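GENE 22 product (PDB 2XC8) is a phage SPP1 protein of uncertain role, whose fold resembles a domain of the receptor-binding protein of lactococcal phage p2. Local coordinates at residues Tyr12-Ile17 with Glu30-Asp35; Glu37-Glu42 with Lys69-Ser74; Leu62-Gln67 with Arg93-Pro98. All coordinates share one frame; numbering follows the deposited sequence.

Contact 1 (Tyr12-Ile17 with Glu30-Asp35)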
loop_
_atom_site.group_PDB
_atom_site.type_symbol
_atom_site.label_atom_id
_atom_site.label_comp_id
_atom_site.label_asym_id
_atom_site.label_seq_id
_atom_site.Cartn_x
_atom_site.Cartn_y
_atom_site.Cartn_z
ATOM N N TYR B 12 9.804 -12.938 1.622
ATOM C CA TYR B 12 9.209 -11.628 1.364
ATOM C C TYR B 12 9.242 -11.235 -0.110
ATOM O O TYR B 12 10.115 -11.669 -0.866
ATOM C CB TYR B 12 9.837 -10.543 2.252
ATOM C CG TYR B 12 11.314 -10.281 2.035
ATOM C CD1 TYR B 12 11.742 -9.245 1.204
ATOM C CD2 TYR B 12 12.281 -11.046 2.685
ATOM C CE1 TYR B 12 13.097 -8.990 1.010
ATOM C CE2 TYR B 12 13.637 -10.801 2.498
ATOM C CZ TYR B 12 14.038 -9.770 1.662
ATOM O OH TYR B 12 15.379 -9.525 1.472
ATOM N N LEU B 13 8.274 -10.407 -0.498
ATOM C CA LEU B 13 8.080 -10.007 -1.885
ATOM C C LEU B 13 8.222 -8.494 -2.039
ATOM O O LEU B 13 7.565 -7.725 -1.332
ATOM C CB LEU B 13 6.701 -10.477 -2.367
ATOM C CG LEU B 13 6.278 -10.265 -3.823
ATOM C CD1 LEU B 13 7.117 -11.100 -4.781
ATOM C CD2 LEU B 13 4.800 -10.582 -3.995
ATOM N N THR B 14 9.084 -8.076 -2.965
ATOM C CA THR B 14 9.357 -6.655 -3.197
ATOM C C THR B 14 8.397 -6.035 -4.215
ATOM O O THR B 14 8.461 -4.831 -4.488
ATOM C CB THR B 14 10.819 -6.410 -3.640
ATOM O OG1 THR B 14 11.087 -7.138 -4.846
ATOM C CG2 THR B 14 11.798 -6.845 -2.553
ATOM N N SER B 15 7.514 -6.865 -4.770
ATOM C CA SER B 15 6.472 -6.410 -5.685
ATOM C C SER B 15 5.535 -5.418 -5.009
ATOM O O SER B 15 5.062 -5.646 -3.892
ATOM C CB SER B 15 5.658 -7.593 -6.210
ATOM O OG SER B 15 6.447 -8.448 -7.020
ATOM N N GLU B 16 5.318 -4.311 -5.639
ATOM C CA GLU B 16 4.350 -3.354 -5.222
ATOM C C GLU B 16 2.955 -3.889 -5.501
ATOM O O GLU B 16 2.668 -4.254 -6.586
ATOM C CB GLU B 16 4.576 -2.126 -6.052
ATOM C CG GLU B 16 4.103 -0.883 -5.513
ATOM C CD GLU B 16 4.520 0.277 -6.383
ATOM O OE1 GLU B 16 3.712 0.684 -7.187
ATOM O OE2 GLU B 16 5.640 0.791 -6.271
ATOM N N ILE B 17 2.122 -3.944 -4.488
ATOM C CA ILE B 17 0.733 -4.395 -4.629
ATOM C C ILE B 17 -0.222 -3.275 -4.221
ATOM O O ILE B 17 -0.164 -2.784 -3.090
ATOM C CB ILE B 17 0.435 -5.676 -3.800
ATOM C CG1 ILE B 17 1.494 -6.754 -4.058
ATOM C CG2 ILE B 17 -0.966 -6.205 -4.120
ATOM C CD1 ILE B 17 1.556 -7.845 -2.997
ATOM N N GLU B 30 10.581 -9.246 -6.812
ATOM C CA GLU B 30 11.464 -10.335 -6.416
ATOM C C GLU B 30 10.972 -11.022 -5.151
ATOM O O GLU B 30 10.637 -10.363 -4.162
ATOM C CB GLU B 30 12.885 -9.817 -6.190
ATOM C CG GLU B 30 13.606 -9.361 -7.449
ATOM C CD GLU B 30 14.960 -8.744 -7.155
ATOM O OE1 GLU B 30 15.946 -9.144 -7.808
ATOM O OE2 GLU B 30 15.043 -7.863 -6.272
ATOM N N LEU B 31 10.931 -12.348 -5.197
ATOM C CA LEU B 31 10.649 -13.152 -4.019
ATOM C C LEU B 31 11.970 -13.532 -3.363
ATOM O O LEU B 31 12.842 -14.123 -4.003
ATOM C CB LEU B 31 9.851 -14.404 -4.397
ATOM C CG LEU B 31 9.397 -15.354 -3.282
ATOM C CD1 LEU B 31 8.371 -14.696 -2.367
ATOM C CD2 LEU B 31 8.834 -16.634 -3.877
ATOM N N HIS B 32 12.113 -13.182 -2.087
ATOM C CA HIS B 32 13.329 -13.469 -1.336
ATOM C C HIS B 32 13.156 -14.509 -0.236
ATOM O O HIS B 32 12.168 -14.493 0.499
ATOM C CB HIS B 32 13.839 -12.216 -0.627
ATOM C CG HIS B 32 14.327 -11.141 -1.545
ATOM N ND1 HIS B 32 15.659 -10.805 -1.655
ATOM C CD2 HIS B 32 13.659 -10.306 -2.377
ATOM C CE1 HIS B 32 15.793 -9.818 -2.523
ATOM N NE2 HIS B 32 14.594 -9.497 -2.976
ATOM N N LYS B 33 14.135 -15.404 -0.137
ATOM C CA LYS B 33 14.145 -16.422 0.904
ATOM C C LYS B 33 15.266 -15.969 1.840
ATOM O O LYS B 33 16.407 -16.434 1.739
ATOM C CB LYS B 33 14.418 -17.826 0.348
ATOM C CG LYS B 33 14.456 -18.939 1.393
ATOM C CD LYS B 33 14.957 -20.242 0.786
ATOM C CE LYS B 33 15.030 -21.350 1.824
ATOM N NZ LYS B 33 15.598 -22.606 1.258
ATOM N N GLY B 34 14.933 -15.042 2.736
ATOM C CA GLY B 34 15.916 -14.412 3.619
ATOM C C GLY B 34 16.977 -13.685 2.815
ATOM O O GLY B 34 16.658 -12.834 1.981
ATOM N N ASP B 35 18.231 -14.020 3.062
ATOM C CA ASP B 35 19.315 -13.564 2.226
ATOM C C ASP B 35 20.032 -14.675 1.445
ATOM O O ASP B 35 21.091 -14.500 0.943
ATOM C CB ASP B 35 20.297 -12.635 2.953
ATOM C CG ASP B 35 20.932 -13.261 4.170
ATOM O OD1 ASP B 35 21.165 -12.546 5.161
ATOM O OD2 ASP B 35 21.221 -14.454 4.164
HETATM O O HOH W 1 17.859 -11.192 0.157
#
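Tyr12 CG stands between its own backbone N and carbonyl carbon (chi1 63°), and His32 CG lies anti to its carbonyl carbon (chi1 -67°), setting the two rings beside each other in nearly parallel planes. The planes are 6° apart, but slid so far that the rings barely overlap. The centroids are 4.6 Å apart. His32 CB sits over one face of the phenol, offset toward the rim, in a CH-pi contact 3.5 Å from the Tyr12 ring centroid. Tyr12 CE1 in turn lies over one face of the imidazole. One water ties the polar ends together. It lies 2.9 Å from His32 ND1, is hydrogen-bonded to Tyr12 OH, and donates to Gly34 O.

Tyr12 and His32 form an antiparallel hydrogen-bonded pair. His32 N gives a nearly straight bond to Tyr12 O (2.8 Å), and Tyr12 N donates to His32 O. Leu13 and Leu31 follow as a non-hydrogen-bonded pair, on the opposite face from the two rings. Past the end of the short strand, Thr14 continues the pairing. Its N donates to Glu30 O (3.0 Å), and its OG1 takes the N-H of Glu30 in a bent bond (2.9 Å). A side-chain oxygen thus replaces a carbonyl as acceptor. Thr14 CG2 approaches His32 NE2 and CD2 obliquely to the ring.

Strand 11-13 thus pairs with the end of strand 23-33, which also pairs with strands 17-19 and 37-47. Val38 packs on His32, and Tyr116 of strand 109-117 touches Tyr12. Leu13 and Leu31 face inward onto Val41 and Met96, between the two sheets.

Contact 2 (Glu37-Glu42 with Lys69-Ser74)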
loop_
_atom_site.group_PDB
_atom_site.type_symbol
_atom_site.label_atom_id
_atom_site.label_comp_id
_atom_site.label_asym_id
_atom_site.label_seq_id
_atom_site.Cartn_x
_atom_site.Cartn_y
_atom_site.Cartn_z
ATOM N N GLU B 37 18.516 -16.811 -1.262
ATOM C CA GLU B 37 18.162 -16.838 -2.687
ATOM C C GLU B 37 16.976 -15.937 -3.041
ATOM O O GLU B 37 16.023 -15.810 -2.268
ATOM C CB GLU B 37 17.912 -18.274 -3.176
ATOM C CG GLU B 37 17.890 -18.416 -4.704
ATOM C CD GLU B 37 18.019 -19.852 -5.194
ATOM O OE1 GLU B 37 18.043 -20.051 -6.428
ATOM O OE2 GLU B 37 18.097 -20.780 -4.360
ATOM N N VAL B 38 17.008 -15.391 -4.239
ATOM C CA VAL B 38 16.029 -14.501 -4.800
ATOM C C VAL B 38 15.477 -15.052 -6.117
ATOM O O VAL B 38 16.186 -15.572 -6.879
ATOM C CB VAL B 38 16.670 -13.158 -5.079
ATOM C CG1 VAL B 38 15.713 -12.178 -5.586
ATOM C CG2 VAL B 38 17.441 -12.698 -3.926
ATOM N N PHE B 39 14.182 -14.895 -6.349
ATOM C CA PHE B 39 13.522 -15.421 -7.543
ATOM C C PHE B 39 12.721 -14.309 -8.227
ATOM O O PHE B 39 12.089 -13.501 -7.541
ATOM C CB PHE B 39 12.578 -16.570 -7.158
ATOM C CG PHE B 39 13.209 -17.621 -6.278
ATOM C CD1 PHE B 39 13.841 -18.726 -6.837
ATOM C CD2 PHE B 39 13.157 -17.512 -4.887
ATOM C CE1 PHE B 39 14.421 -19.702 -6.030
ATOM C CE2 PHE B 39 13.739 -18.483 -4.071
ATOM C CZ PHE B 39 14.369 -19.581 -4.645
ATOM N N PRO B 40 12.739 -14.258 -9.577
ATOM C CA PRO B 40 11.967 -13.221 -10.268
ATOM C C PRO B 40 10.462 -13.497 -10.256
ATOM O O PRO B 40 10.035 -14.639 -10.446
ATOM C CB PRO B 40 12.515 -13.267 -11.699
ATOM C CG PRO B 40 13.022 -14.652 -11.868
ATOM C CD PRO B 40 13.502 -15.103 -10.517
ATOM N N VAL B 41 9.677 -12.449 -10.020
ATOM C CA VAL B 41 8.219 -12.552 -10.002
ATOM C C VAL B 41 7.624 -11.589 -11.028
ATOM O O VAL B 41 7.885 -10.384 -10.988
ATOM C CB VAL B 41 7.638 -12.280 -8.589
ATOM C CG1 VAL B 41 6.116 -12.303 -8.610
ATOM C CG2 VAL B 41 8.160 -13.303 -7.588
ATOM N N GLU B 42 6.836 -12.125 -11.930
ATOM C CA GLU B 42 6.185 -11.337 -12.958
ATOM C C GLU B 42 5.020 -10.476 -12.470
ATOM O O GLU B 42 4.388 -10.747 -11.480
ATOM C CB GLU B 42 5.797 -12.212 -14.152
ATOM C CG GLU B 42 4.642 -13.169 -13.882
ATOM C CD GLU B 42 4.521 -14.340 -14.854
ATOM O OE1 GLU B 42 4.125 -14.099 -15.991
ATOM O OE2 GLU B 42 4.798 -15.488 -14.484
ATOM N N LYS B 69 12.127 -24.156 -9.899
ATOM C CA LYS B 69 12.195 -22.874 -9.186
ATOM C C LYS B 69 11.364 -21.755 -9.773
ATOM O O LYS B 69 11.495 -20.648 -9.368
ATOM C CB LYS B 69 13.629 -22.347 -9.012
ATOM C CG LYS B 69 14.580 -23.109 -8.097
ATOM C CD LYS B 69 15.875 -22.263 -7.868
ATOM C CE LYS B 69 17.094 -22.734 -8.625
ATOM N NZ LYS B 69 17.764 -21.789 -9.555
ATOM N N LYS B 70 10.524 -22.067 -10.732
ATOM C CA LYS B 70 9.599 -21.119 -11.356
ATOM C C LYS B 70 8.515 -20.686 -10.370
ATOM O O LYS B 70 7.790 -21.521 -9.824
ATOM C CB LYS B 70 8.962 -21.740 -12.606
ATOM C CG LYS B 70 8.049 -20.804 -13.392
ATOM C CD LYS B 70 7.195 -21.575 -14.391
ATOM C CE LYS B 70 6.334 -20.633 -15.224
ATOM N NZ LYS B 70 5.456 -21.381 -16.169
ATOM N N VAL B 71 8.418 -19.377 -10.151
ATOM C CA VAL B 71 7.423 -18.798 -9.250
ATOM C C VAL B 71 6.280 -18.200 -10.075
ATOM O O VAL B 71 6.515 -17.373 -10.960
ATOM C CB VAL B 71 8.048 -17.721 -8.327
ATOM C CG1 VAL B 71 7.050 -17.259 -7.279
ATOM C CG2 VAL B 71 9.301 -18.257 -7.651
ATOM N N SER B 72 5.051 -18.622 -9.781
ATOM C CA SER B 72 3.884 -18.238 -10.584
ATOM C C SER B 72 2.694 -17.728 -9.765
ATOM O O SER B 72 2.624 -17.935 -8.551
ATOM C CB SER B 72 3.444 -19.410 -11.468
ATOM O OG SER B 72 4.484 -19.812 -12.343
ATOM N N TRP B 73 1.766 -17.064 -10.456
ATOM C CA TRP B 73 0.534 -16.555 -9.858
ATOM C C TRP B 73 -0.672 -17.422 -10.211
ATOM O O TRP B 73 -0.780 -17.932 -11.329
ATOM C CB TRP B 73 0.249 -15.127 -10.329
ATOM C CG TRP B 73 1.218 -14.082 -9.864
ATOM C CD1 TRP B 73 2.148 -13.437 -10.626
ATOM C CD2 TRP B 73 1.334 -13.538 -8.544
ATOM N NE1 TRP B 73 2.843 -12.532 -9.863
ATOM C CE2 TRP B 73 2.365 -12.572 -8.579
ATOM C CE3 TRP B 73 0.674 -13.776 -7.330
ATOM C CZ2 TRP B 73 2.751 -11.843 -7.449
ATOM C CZ3 TRP B 73 1.059 -13.050 -6.205
ATOM C CH2 TRP B 73 2.089 -12.095 -6.275
ATOM N N SER B 74 -1.574 -17.574 -9.245
ATOM C CA SER B 74 -2.868 -18.213 -9.461
ATOM C C SER B 74 -3.957 -17.382 -8.798
ATOM O O SER B 74 -3.745 -16.814 -7.725
ATOM C CB SER B 74 -2.879 -19.631 -8.892
ATOM O OG SER B 74 -2.234 -20.537 -9.769
HETATM O O HOH W 2 10.383 -17.318 -11.077
#
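Trp73 presents the edge of its indole to Glu42, and Phe39 presents the edge of its ring to Lys69. Trp73 NE1 donates to Glu42 O (2.9 Å), which lies close to the indole plane, 12° out of it. The bond ties a side chain of one strand to the backbone just past residues 37-41. Val41 CG1 approaches the indole obliquely, 3.6 Å from Trp73 CZ2. At the Phe39 ring, Lys69 CD lies in plane at the edge, 3.5 Å from Phe39 CE1.

The two strands belong to different sheets. Strand 37-41 and strand 71-74 cross at -42°, with their axes 7.2 Å apart, and side chains fill the gap as in a beta sandwich. Val71 is central. Its CG2 lies 3.7 Å from Phe39 CB and its CG1 meets Val41 CG2. Val71 CG1 is anti to the backbone N (chi1 -173°), and this branch is the one turned to Val41. A water bridges the backbones: it donates to Pro40 O and accepts from Val71 N.

At the outer end Lys69 bends at chi3 and chi4, and its NZ forms a rather long salt bridge to Glu37 OE1 (3.6 Å). Leu62 and Met64 of strand 56-64 back Val71. Ser74 pairs in parallel with a strand of a neighbouring subunit, and Pro128 of that subunit packs on Trp73.

Contact 3 (Leu62-Gln67 with Arg93-Pro98)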
loop_
_atom_site.group_PDB
_atom_site.type_symbol
_atom_site.label_atom_id
_atom_site.label_comp_id
_atom_site.label_asym_id
_atom_site.label_seq_id
_atom_site.Cartn_x
_atom_site.Cartn_y
_atom_site.Cartn_z
ATOM N N LEU B 62 0.652 -17.053 -4.630
ATOM C CA LEU B 62 2.013 -17.083 -5.151
ATOM C C LEU B 62 2.641 -18.421 -4.780
ATOM O O LEU B 62 2.865 -18.708 -3.603
ATOM C CB LEU B 62 2.843 -15.914 -4.606
ATOM C CG LEU B 62 4.229 -15.673 -5.217
ATOM C CD1 LEU B 62 4.126 -15.135 -6.640
ATOM C CD2 LEU B 62 5.045 -14.727 -4.350
ATOM N N HIS B 63 2.902 -19.239 -5.794
ATOM C CA HIS B 63 3.422 -20.589 -5.591
ATOM C C HIS B 63 4.653 -20.854 -6.451
ATOM O O HIS B 63 4.877 -20.181 -7.459
ATOM C CB HIS B 63 2.335 -21.628 -5.879
ATOM C CG HIS B 63 1.607 -21.395 -7.165
ATOM N ND1 HIS B 63 2.067 -21.863 -8.376
ATOM C CD2 HIS B 63 0.458 -20.730 -7.430
ATOM C CE1 HIS B 63 1.230 -21.501 -9.332
ATOM N NE2 HIS B 63 0.246 -20.812 -8.784
HETATM N N MSE B 64 5.443 -21.845 -6.044
HETATM C CA MSE B 64 6.695 -22.169 -6.717
HETATM C C MSE B 64 6.855 -23.651 -7.042
HETATM O O MSE B 64 6.503 -24.513 -6.233
HETATM C CB MSE B 64 7.882 -21.736 -5.850
HETATM C CG MSE B 64 9.249 -21.918 -6.502
HETATM SE SE MSE B 64 10.714 -21.863 -5.218
HETATM C CE MSE B 64 10.476 -20.041 -4.577
ATOM N N ASN B 65 7.378 -23.936 -8.232
ATOM C CA ASN B 65 7.662 -25.318 -8.593
ATOM C C ASN B 65 9.048 -25.507 -7.989
ATOM O O ASN B 65 10.006 -24.868 -8.424
ATOM C CB ASN B 65 7.690 -25.503 -10.115
ATOM C CG ASN B 65 8.087 -26.914 -10.538
ATOM O OD1 ASN B 65 9.136 -27.431 -10.145
ATOM N ND2 ASN B 65 7.253 -27.535 -11.363
ATOM N N VAL B 66 9.150 -26.371 -6.982
ATOM C CA VAL B 66 10.395 -26.525 -6.216
ATOM C C VAL B 66 11.573 -27.094 -7.015
ATOM O O VAL B 66 12.732 -26.869 -6.656
ATOM C CB VAL B 66 10.193 -27.343 -4.904
ATOM C CG1 VAL B 66 9.343 -26.561 -3.908
ATOM C CG2 VAL B 66 9.584 -28.718 -5.189
ATOM N N GLN B 67 11.277 -27.817 -8.094
ATOM C CA GLN B 67 12.323 -28.390 -8.941
ATOM C C GLN B 67 12.820 -27.435 -10.029
ATOM O O GLN B 67 14.026 -27.358 -10.279
ATOM C CB GLN B 67 11.875 -29.726 -9.542
ATOM C CG GLN B 67 12.086 -30.906 -8.599
ATOM C CD GLN B 67 11.516 -32.211 -9.126
ATOM O OE1 GLN B 67 11.383 -32.410 -10.335
ATOM N NE2 GLN B 67 11.181 -33.115 -8.213
ATOM N N ARG B 93 4.561 -25.591 -4.375
ATOM C CA ARG B 93 4.655 -25.026 -3.060
ATOM C C ARG B 93 4.040 -23.643 -2.976
ATOM O O ARG B 93 4.418 -22.741 -3.626
ATOM C CB ARG B 93 6.102 -25.001 -2.598
ATOM C CG ARG B 93 6.255 -24.575 -1.178
ATOM C CD ARG B 93 7.656 -24.406 -0.713
ATOM N NE ARG B 93 7.617 -23.697 0.545
ATOM C CZ ARG B 93 8.669 -23.301 1.241
ATOM N NH1 ARG B 93 9.884 -23.537 0.815
ATOM N NH2 ARG B 93 8.493 -22.671 2.381
ATOM N N LEU B 94 3.065 -23.511 -2.112
ATOM C CA LEU B 94 2.435 -22.244 -1.901
ATOM C C LEU B 94 3.288 -21.398 -0.993
ATOM O O LEU B 94 3.664 -21.789 0.066
ATOM C CB LEU B 94 1.018 -22.378 -1.377
ATOM C CG LEU B 94 0.229 -21.132 -1.009
ATOM C CD1 LEU B 94 -0.292 -20.361 -2.141
ATOM C CD2 LEU B 94 -0.873 -21.551 -0.176
ATOM N N ILE B 95 3.596 -20.221 -1.473
ATOM C CA ILE B 95 4.508 -19.341 -0.820
ATOM C C ILE B 95 3.734 -18.326 -0.038
ATOM O O ILE B 95 3.962 -18.189 1.106
ATOM C CB ILE B 95 5.465 -18.669 -1.828
ATOM C CG1 ILE B 95 6.301 -19.697 -2.587
ATOM C CG2 ILE B 95 6.324 -17.707 -1.157
ATOM C CD1 ILE B 95 7.187 -20.563 -1.767
HETATM N N MSE B 96 2.811 -17.630 -0.669
HETATM C CA MSE B 96 2.003 -16.644 0.008
HETATM C C MSE B 96 0.639 -16.288 -0.579
HETATM O O MSE B 96 0.397 -16.485 -1.731
HETATM C CB MSE B 96 2.776 -15.352 0.204
HETATM C CG MSE B 96 3.235 -14.709 -1.045
HETATM SE SE MSE B 96 4.230 -13.131 -0.914
HETATM C CE MSE B 96 5.672 -13.714 0.072
ATOM N N TYR B 97 -0.249 -15.793 0.270
ATOM C CA TYR B 97 -1.561 -15.342 -0.178
ATOM C C TYR B 97 -1.605 -13.836 -0.025
ATOM O O TYR B 97 -2.154 -13.355 0.924
ATOM C CB TYR B 97 -2.795 -15.868 0.577
ATOM C CG TYR B 97 -2.801 -17.270 1.056
ATOM C CD1 TYR B 97 -2.140 -17.619 2.208
ATOM C CD2 TYR B 97 -3.546 -18.237 0.414
ATOM C CE1 TYR B 97 -2.145 -18.893 2.661
ATOM C CE2 TYR B 97 -3.578 -19.512 0.865
ATOM C CZ TYR B 97 -2.874 -19.845 1.994
ATOM O OH TYR B 97 -2.861 -21.116 2.487
ATOM N N PRO B 98 -1.049 -13.087 -0.952
ATOM C CA PRO B 98 -0.954 -11.648 -0.654
ATOM C C PRO B 98 -2.241 -10.824 -0.833
ATOM O O PRO B 98 -2.313 -9.706 -0.322
ATOM C CB PRO B 98 0.139 -11.162 -1.614
ATOM C CG PRO B 98 0.094 -12.113 -2.753
ATOM C CD PRO B 98 -0.343 -13.444 -2.198
#
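A classic beta bulge interrupts the antiparallel pairing of strands 56-64 and 93-103, where Ile95 and Met96 both face Leu62. Leu62 O accepts two backbone N-H groups, from Ile95 (2.7 Å) and from Met96 (3.1 Å). The Met96 donor lies in the carbonyl plane on a lone pair, and the Ile95 donor is also in that plane. The double grip fixes this carbonyl. Leu62 N returns a bond to Met96 O. Ile95 has the phi/psi of -99°/-54° that turns the chain at the bulge.

The register shifts by one residue here. Beyond it, His63 faces Leu94 as a non-hydrogen-bonded pair, and Met64 pairs with Arg93 through bonds in both directions, Met64 N to Arg93 O (2.8 Å) and Arg93 N to Met64 O (2.9 Å).

The side chains of Leu62 and Met96, a selenomethionine, lie alongside each other and point the same way. Leu62 CD2 touches Met96 CG at 3.8 Å and also reaches its selenium. Met96 CG stands between its own backbone N and carbonyl carbon (chi1 60°), which sets it beside Leu62 CB and CD2. Ile95 CG1 lies 4.2 Å from the CB of Met64, also a selenomethionine. Val66 CG1 meets Arg93 CB beyond the Met64-Arg93 pair, just after Asn65, whose OD1 accepts from Gln67 N in an Asx turn.

His63 is on the other face from Leu62. Its ND1 bonds Glu92 and its NE2 bonds Ser74 of strand 71-79, which flanks strand 56-64. Leu62, Met64, Ile95 and Met96 all pack on Leu31 of strand 23-33, in the facing sheet.

Overall arrangement
Contacts 1 and 3 are pairings within a sheet, held by backbone hydrogen bonds. Contact 2 joins the two sheets, mainly by side chains. Contacts 1 and 2 share the sheet containing strands 23-33 and 37-47, where Leu31 O probably bonds Phe39 N. Contacts 2 and 3 share the other, through neighbouring strands 56-64 and 71-79. All three are partly buried. Leu13 and Leu31 bring contact 1 into the apolar layer shared with contacts 2 and 3, while Thr14, Glu30, Glu42, Lys69, Val66 and Arg93 are exposed. Contact 1 adds a water bridging two ring ends and a carbonyl, contact 2 an ion pair. In contact 3, buried His63 makes its polar bonds on the sheet's other face.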